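Side-chain contacts in CymD (Pseudomonas putida, PDB 6Z34), which forms an outer-membrane channel of the FadL family that takes up monoaromatic hydrocarbons, probably by lateral diffusion through an opening in the barrel wall: residues A[14-17]-A[18-21]; A[176-180]-A[181-185]; A[187-190]-A[191-195]. All coordinates share one frame; numbering follows the deposited sequence.

Contact 1: residues A[14-17]-A[18-21]; sequences QGMG and GIGA
The side chain of I19 lies across the base of M16, with CG1 of I19 3.6 Å from CB of M16. The two meet where a Schellman motif ends helix 10-15. G17 has a positive phi and is the C' residue. Its N bonds to Q14 O at 3.2 Å, and G18 N reaches back to S13 O. A type I' turn from M16 to I19 then brings the two side chains together. The I19 chi1 of 57° puts CG1 between the backbone N and the carbonyl carbon. From there CG1 also rests 3.5 Å from M16 O. The other branch, CG2, packs against the same oxygen. G18 has no side chain, and at its backbone angles a CB would clash with G17 O.

The pair is buried within the barrel, in the N-terminal segment that acts as the hatch in FadL proteins. I19 touches A297 and D299 of strand 294-303 and S340 of strand 336-347. Q14 takes no part in the pair; its NE2 is hydrogen-bonded to D51. With an alanine here in place of I19, CG1, CG2 and CD1 are gone, which would probably open a gap between M16 and strands 294-303 and 336-347. The M16 chain bends at chi3, which brings CE of M16 to 3.8 Å from CD1 of I19.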
ATOM      1  N   GLN A  14     -12.838  -2.630  -3.179  1.00 49.30           N
ATOM      2  CA  GLN A  14     -12.158  -3.260  -4.316  1.00 49.66           C
ATOM      3  C   GLN A  14     -13.152  -3.831  -5.319  1.00 52.19           C
ATOM      4  O   GLN A  14     -12.906  -3.797  -6.525  1.00 57.47           O
ATOM      5  CB  GLN A  14     -11.200  -4.362  -3.845  1.00 53.93           C
ATOM      6  CG  GLN A  14      -9.904  -3.865  -3.212  1.00 61.72           C
ATOM      7  CD  GLN A  14      -9.020  -4.996  -2.707  1.00 69.73           C
ATOM      8  OE1 GLN A  14      -8.928  -6.054  -3.327  1.00 75.34           O
ATOM      9  NE2 GLN A  14      -8.373  -4.777  -1.572  1.00 68.23           N
ATOM     10  N   GLY A  15     -14.274  -4.378  -4.845  1.00 59.75           N
ATOM     11  CA  GLY A  15     -15.266  -4.892  -5.772  1.00 52.16           C
ATOM     12  C   GLY A  15     -15.859  -3.814  -6.648  1.00 58.77           C
ATOM     13  O   GLY A  15     -16.415  -4.120  -7.713  1.00 52.81           O
ATOM     14  N   MET A  16     -15.736  -2.554  -6.230  1.00 52.35           N
ATOM     15  CA  MET A  16     -16.281  -1.407  -6.943  1.00 59.36           C
ATOM     16  C   MET A  16     -15.162  -0.529  -7.494  1.00 64.19           C
ATOM     17  O   MET A  16     -15.271   0.699  -7.498  1.00 60.18           O
ATOM     18  CB  MET A  16     -17.201  -0.614  -6.012  1.00 56.73           C
ATOM     19  CG  MET A  16     -18.366  -1.444  -5.439  1.00 61.19           C
ATOM     20  SD  MET A  16     -19.651  -0.467  -4.599  1.00 56.44           S
ATOM     21  CE  MET A  16     -18.975  -0.611  -2.980  1.00 58.97           C
ATOM     22  N   GLY A  17     -14.062  -1.155  -7.921  1.00 57.64           N
ATOM     23  CA  GLY A  17     -13.014  -0.448  -8.623  1.00 51.85           C
ATOM     24  C   GLY A  17     -12.176   0.497  -7.792  1.00 53.56           C
ATOM     25  O   GLY A  17     -11.405   1.260  -8.373  1.00 51.25           O
ATOM     26  N   GLY A  18     -12.301   0.484  -6.459  1.00 51.10           N
ATOM     27  CA  GLY A  18     -11.488   1.329  -5.594  1.00 48.11           C
ATOM     28  C   GLY A  18     -12.172   2.517  -4.939  1.00 53.45           C
ATOM     29  O   GLY A  18     -11.490   3.330  -4.295  1.00 52.67           O
ATOM     30  N   ILE A  19     -13.489   2.647  -5.056  1.00 50.90           N
ATOM     31  CA  ILE A  19     -14.149   3.836  -4.530  1.00 47.38           C
ATOM     32  C   ILE A  19     -14.189   3.787  -3.005  1.00 47.67           C
ATOM     33  O   ILE A  19     -13.958   2.734  -2.401  1.00 46.66           O
ATOM     34  CB  ILE A  19     -15.550   3.969  -5.135  1.00 55.28           C
ATOM     35  CG1 ILE A  19     -16.353   2.697  -4.842  1.00 57.47           C
ATOM     36  CG2 ILE A  19     -15.432   4.219  -6.658  1.00 49.36           C
ATOM     37  CD1 ILE A  19     -17.074   2.691  -3.468  1.00 49.09           C
ATOM     38  N   GLY A  20     -14.518   4.915  -2.372  1.00 48.27           N
ATOM     39  CA  GLY A  20     -14.714   4.941  -0.937  1.00 51.18           C
ATOM     40  C   GLY A  20     -14.713   6.321  -0.307  1.00 52.48           C
ATOM     41  O   GLY A  20     -14.949   6.452   0.895  1.00 47.79           O
ATOM     42  N   ALA A  21     -14.437   7.360  -1.100  1.00 48.49           N
ATOM     43  CA  ALA A  21     -14.411   8.721  -0.565  1.00 50.55           C
ATOM     44  C   ALA A  21     -15.763   9.137   0.019  1.00 50.45           C
ATOM     45  O   ALA A  21     -15.820   9.945   0.954  1.00 52.38           O
ATOM     46  CB  ALA A  21     -13.998   9.692  -1.668  1.00 54.65           C
TER

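Contact 2: residues A[176-180]-A[181-185]; sequences GTLVG and QGQVS
L178 O is gripped by two backbone N-H groups. Q183 N lies 2.8 Å from L178 O, nearly in line with the carbonyl bond, at a C=O...N angle of 172°. V184 N lies 3.1 Å from L178 O but stands well above the carbonyl plane, 49° out of it. The oxygen thus holds both residues that follow the turn. T177 O, one residue earlier in the helix, takes a weak bond from Q181 N, and CG of Q181 packs against the same oxygen.

The L178 side chain fills the angle between the helix end and the returning chain. Its CG swings away from the backbone N (chi1 -160°) and meets V184. CG2 of V184 presses on CG of L178 at 3.4 Å, which is tight for two carbons. CD2 of L178 crowds the same methyl. The other branch, CD1 of L178, lies 3.5 Å from CB of Q183. The Q183 and V184 side chains each cross L178 at about a right angle.

L178 and V184 also touch L327 of strand 324-328, so the patch continues onto that strand. Q183 and S185 pair through their backbones with K328 and N326. G182 has a positive phi and turns the chain. This is a helix C-terminus where a glycine in the left-handed region turns the chain into a short strand, which pairs antiparallel with 324-328.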
ATOM      1  N   GLY A 176      31.430   2.144 -11.469  1.00 88.27           N
ATOM      2  CA  GLY A 176      32.213   3.212 -12.066  1.00 88.46           C
ATOM      3  C   GLY A 176      31.436   4.468 -12.421  1.00 99.33           C
ATOM      4  O   GLY A 176      31.809   5.569 -12.004  1.00 96.81           O
ATOM      5  N   THR A 177      30.361   4.320 -13.206  1.00106.70           N
ATOM      6  CA  THR A 177      29.496   5.456 -13.526  1.00111.00           C
ATOM      7  C   THR A 177      29.028   6.161 -12.263  1.00106.78           C
ATOM      8  O   THR A 177      28.869   7.386 -12.246  1.00115.53           O
ATOM      9  CB  THR A 177      28.292   4.978 -14.350  1.00112.49           C
ATOM     10  OG1 THR A 177      28.681   4.818 -15.720  1.00116.85           O
ATOM     11  CG2 THR A 177      27.135   5.968 -14.270  1.00110.97           C
ATOM     12  N   LEU A 178      28.850   5.408 -11.191  1.00100.52           N
ATOM     13  CA  LEU A 178      28.362   5.914  -9.923  1.00 99.33           C
ATOM     14  C   LEU A 178      29.491   6.368  -8.996  1.00108.99           C
ATOM     15  O   LEU A 178      29.243   7.180  -8.095  1.00102.64           O
ATOM     16  CB  LEU A 178      27.508   4.804  -9.302  1.00 90.12           C
ATOM     17  CG  LEU A 178      26.416   4.707  -8.246  1.00 84.02           C
ATOM     18  CD1 LEU A 178      25.069   5.326  -8.623  1.00 78.57           C
ATOM     19  CD2 LEU A 178      26.261   3.194  -8.068  1.00 80.29           C
ATOM     20  N   VAL A 179      30.725   5.891  -9.205  1.00125.02           N
ATOM     21  CA  VAL A 179      31.861   6.425  -8.449  1.00130.99           C
ATOM     22  C   VAL A 179      32.315   7.756  -9.036  1.00135.55           C
ATOM     23  O   VAL A 179      32.794   8.630  -8.303  1.00148.06           O
ATOM     24  CB  VAL A 179      33.037   5.427  -8.383  1.00132.91           C
ATOM     25  CG1 VAL A 179      33.773   5.327  -9.710  1.00132.11           C
ATOM     26  CG2 VAL A 179      34.025   5.843  -7.299  1.00130.66           C
ATOM     27  N   GLY A 180      32.179   7.938 -10.352  1.00122.84           N
ATOM     28  CA  GLY A 180      32.555   9.199 -10.956  1.00120.51           C
ATOM     29  C   GLY A 180      31.526  10.287 -10.787  1.00116.95           C
ATOM     30  O   GLY A 180      31.876  11.472 -10.844  1.00116.08           O
ATOM     31  N   GLN A 181      30.267   9.906 -10.581  1.00113.01           N
ATOM     32  CA  GLN A 181      29.175  10.835 -10.320  1.00110.34           C
ATOM     33  C   GLN A 181      29.046  11.184  -8.844  1.00113.38           C
ATOM     34  O   GLN A 181      28.063  11.830  -8.457  1.00111.83           O
ATOM     35  CB  GLN A 181      27.854  10.252 -10.835  1.00106.10           C
ATOM     36  CG  GLN A 181      27.691  10.289 -12.352  1.00108.73           C
ATOM     37  CD  GLN A 181      26.305   9.852 -12.789  1.00104.81           C
ATOM     38  OE1 GLN A 181      25.392   9.793 -11.980  1.00102.22           O
ATOM     39  NE2 GLN A 181      26.144   9.554 -14.075  1.00109.80           N
ATOM     40  N   GLY A 182      30.015  10.785  -8.021  1.00115.41           N
ATOM     41  CA  GLY A 182      29.960  11.066  -6.603  1.00116.62           C
ATOM     42  C   GLY A 182      28.730  10.455  -5.973  1.00116.28           C
ATOM     43  O   GLY A 182      28.035  11.111  -5.194  1.00117.98           O
ATOM     44  N   GLN A 183      28.431   9.201  -6.307  1.00113.44           N
ATOM     45  CA  GLN A 183      27.289   8.529  -5.700  1.00111.05           C
ATOM     46  C   GLN A 183      27.652   7.324  -4.835  1.00101.50           C
ATOM     47  O   GLN A 183      26.834   6.926  -3.998  1.00 96.73           O
ATOM     48  CB  GLN A 183      26.277   8.097  -6.782  1.00113.60           C
ATOM     49  CG  GLN A 183      26.225   9.044  -7.990  1.00124.48           C
ATOM     50  CD  GLN A 183      25.128   8.694  -8.978  1.00130.50           C
ATOM     51  OE1 GLN A 183      25.370   8.036  -9.980  1.00136.51           O
ATOM     52  NE2 GLN A 183      23.887   9.066  -8.642  1.00125.49           N
ATOM     53  N   VAL A 184      28.806   6.701  -5.045  1.00100.35           N
ATOM     54  CA  VAL A 184      29.311   5.670  -4.148  1.00 93.48           C
ATOM     55  C   VAL A 184      30.413   6.262  -3.286  1.00 96.94           C
ATOM     56  O   VAL A 184      31.254   7.029  -3.769  1.00105.90           O
ATOM     57  CB  VAL A 184      29.846   4.453  -4.917  1.00 93.49           C
ATOM     58  CG1 VAL A 184      30.065   3.287  -3.970  1.00 86.14           C
ATOM     59  CG2 VAL A 184      28.905   4.098  -6.013  1.00 89.88           C
ATOM     60  N   SER A 185      30.432   5.877  -2.019  1.00 90.45           N
ATOM     61  CA  SER A 185      31.505   6.290  -1.134  1.00 94.54           C
ATOM     62  C   SER A 185      31.808   5.143  -0.181  1.00 93.63           C
ATOM     63  O   SER A 185      31.167   4.087  -0.221  1.00 85.48           O
ATOM     64  CB  SER A 185      31.131   7.571  -0.383  1.00 99.39           C
ATOM     65  OG  SER A 185      30.583   8.532  -1.266  1.00103.61           O
TER

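Contact 3: residues A[187-190]-A[191-195]; sequences SLMP and ALLSV
M189 O accepts from L193 N at 2.9 Å, with an almost straight N-H...O angle of 172°, as in a regular alpha-helical turn. One residue earlier, L192 N bonds to L188 O at 3.1 Å, tilted 27° from the carbonyl plane. P190 has no N-H to give, but it sits in the first turn of helix 188-193, where this costs little.

M189 and L193 stand one turn apart and carry the apolar contact. The M189 chain bends at chi2 and chi3, and this folds its methyl toward the next turn. CE of M189 meets CD1 of L193 at 3.5 Å. CG of L193 also rests 3.2 Å from M189 O, beside the backbone bond. Both side chains touch I175 of helix 172-180. L188 packs on I325 and F316, and L192 touches A257.

At the far end S194 folds back on the helix. Its chi1 of 64° sets OG of S194 near two carbonyls, P190 O at 3.1 Å and A191 O at 2.9 Å. S194 N adds a weak bond to P190 O.

The chemistry is divided. Leucine and methionine carbons join this short helix to its neighbours, while the serine hydroxyl lies close to the P190 and A191 carbonyls in the last turn.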
ATOM      1  N   SER A 187      34.991   3.332   2.623  1.00108.51           N
ATOM      2  CA  SER A 187      36.292   2.672   2.602  1.00109.89           C
ATOM      3  C   SER A 187      36.248   1.280   1.993  1.00111.00           C
ATOM      4  O   SER A 187      37.309   0.716   1.711  1.00120.05           O
ATOM      5  CB  SER A 187      36.849   2.589   4.022  1.00114.13           C
ATOM      6  OG  SER A 187      35.843   2.195   4.945  1.00119.33           O
ATOM      7  N   LEU A 188      35.057   0.711   1.796  1.00108.00           N
ATOM      8  CA  LEU A 188      34.927  -0.591   1.156  1.00 98.44           C
ATOM      9  C   LEU A 188      35.150  -0.529  -0.351  1.00 95.36           C
ATOM     10  O   LEU A 188      35.378  -1.572  -0.972  1.00 88.37           O
ATOM     11  CB  LEU A 188      33.545  -1.180   1.467  1.00 81.56           C
ATOM     12  CG  LEU A 188      33.487  -2.680   1.769  1.00 78.58           C
ATOM     13  CD1 LEU A 188      34.533  -3.075   2.809  1.00 77.10           C
ATOM     14  CD2 LEU A 188      32.080  -3.106   2.224  1.00 72.65           C
ATOM     15  N   MET A 189      35.098   0.670  -0.945  1.00103.83           N
ATOM     16  CA  MET A 189      35.275   0.809  -2.394  1.00113.63           C
ATOM     17  C   MET A 189      36.648   0.354  -2.877  1.00111.02           C
ATOM     18  O   MET A 189      36.711  -0.514  -3.769  1.00111.72           O
ATOM     19  CB  MET A 189      34.980   2.257  -2.795  1.00115.19           C
ATOM     20  CG  MET A 189      33.594   2.480  -3.328  1.00112.74           C
ATOM     21  SD  MET A 189      33.483   1.961  -5.041  1.00120.02           S
ATOM     22  CE  MET A 189      34.878   2.837  -5.718  1.00116.53           C
ATOM     23  N   PRO A 190      37.773   0.873  -2.364  1.00110.81           N
ATOM     24  CA  PRO A 190      39.070   0.471  -2.944  1.00115.72           C
ATOM     25  C   PRO A 190      39.409  -0.992  -2.714  1.00115.22           C
ATOM     26  O   PRO A 190      39.973  -1.639  -3.606  1.00111.97           O
ATOM     27  CB  PRO A 190      40.071   1.409  -2.252  1.00116.16           C
ATOM     28  CG  PRO A 190      39.416   1.758  -0.958  1.00116.91           C
ATOM     29  CD  PRO A 190      37.950   1.842  -1.263  1.00111.71           C
ATOM     30  N   ALA A 191      39.079  -1.534  -1.536  1.00116.15           N
ATOM     31  CA  ALA A 191      39.315  -2.951  -1.283  1.00108.39           C
ATOM     32  C   ALA A 191      38.489  -3.828  -2.215  1.00 97.55           C
ATOM     33  O   ALA A 191      38.921  -4.929  -2.580  1.00 84.26           O
ATOM     34  CB  ALA A 191      39.007  -3.282   0.178  1.00100.39           C
ATOM     35  N   LEU A 192      37.314  -3.348  -2.629  1.00 90.75           N
ATOM     36  CA  LEU A 192      36.471  -4.124  -3.529  1.00 85.59           C
ATOM     37  C   LEU A 192      36.950  -4.036  -4.975  1.00 98.07           C
ATOM     38  O   LEU A 192      37.027  -5.057  -5.671  1.00101.97           O
ATOM     39  CB  LEU A 192      35.024  -3.661  -3.402  1.00 85.54           C
ATOM     40  CG  LEU A 192      34.023  -4.451  -4.228  1.00 86.50           C
ATOM     41  CD1 LEU A 192      32.988  -5.118  -3.327  1.00 74.56           C
ATOM     42  CD2 LEU A 192      33.368  -3.490  -5.185  1.00 95.25           C
ATOM     43  N   LEU A 193      37.300  -2.837  -5.443  1.00101.18           N
ATOM     44  CA  LEU A 193      37.851  -2.714  -6.788  1.00100.17           C
ATOM     45  C   LEU A 193      39.148  -3.497  -6.958  1.00 97.56           C
ATOM     46  O   LEU A 193      39.565  -3.746  -8.099  1.00 89.50           O
ATOM     47  CB  LEU A 193      38.090  -1.244  -7.134  1.00100.52           C
ATOM     48  CG  LEU A 193      36.921  -0.273  -6.980  1.00 99.87           C
ATOM     49  CD1 LEU A 193      37.327   1.081  -7.521  1.00104.61           C
ATOM     50  CD2 LEU A 193      35.672  -0.785  -7.679  1.00 92.16           C
ATOM     51  N   SER A 194      39.796  -3.886  -5.857  1.00 95.57           N
ATOM     52  CA  SER A 194      41.025  -4.666  -5.910  1.00 93.10           C
ATOM     53  C   SER A 194      40.774  -6.163  -5.735  1.00 92.42           C
ATOM     54  O   SER A 194      41.731  -6.932  -5.582  1.00 87.25           O
ATOM     55  CB  SER A 194      42.024  -4.152  -4.865  1.00 90.41           C
ATOM     56  OG  SER A 194      41.550  -4.323  -3.540  1.00 92.71           O
ATOM     57  N   VAL A 195      39.515  -6.588  -5.745  1.00 93.87           N
ATOM     58  CA  VAL A 195      39.204  -8.014  -5.904  1.00 82.01           C
ATOM     59  C   VAL A 195      39.530  -8.435  -7.335  1.00 83.71           C
ATOM     60  O   VAL A 195      38.999  -7.832  -8.288  1.00 84.18           O
ATOM     61  CB  VAL A 195      37.730  -8.273  -5.580  1.00 73.68           C
ATOM     62  CG1 VAL A 195      37.393  -9.731  -5.828  1.00 78.69           C
ATOM     63  CG2 VAL A 195      37.405  -7.876  -4.143  1.00 72.53           C
TER

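Overall arrangement
Contact 1 comes first along the chain, followed by contact 2 and then contact 3. Contact 1 lies on the N-terminal segment inside the barrel. Contacts 2 and 3 share the excursion between strands 151-171 and 198-229, probably on the extracellular side, given the family topology. Contact 1 is on the opposite side of the chain's centre. Its centre is about 45 Å from that of contact 2 and about 52 Å from that of contact 3. Contacts 2 and 3 are about 13 Å apart between centres and touch. CE of M189 meets CG2 of V179 at 3.5 Å, and CG of M189 meets CG1 of V184, so helix 188-193 packs against helix 172-180 and strand 184-185, remote from the hatch.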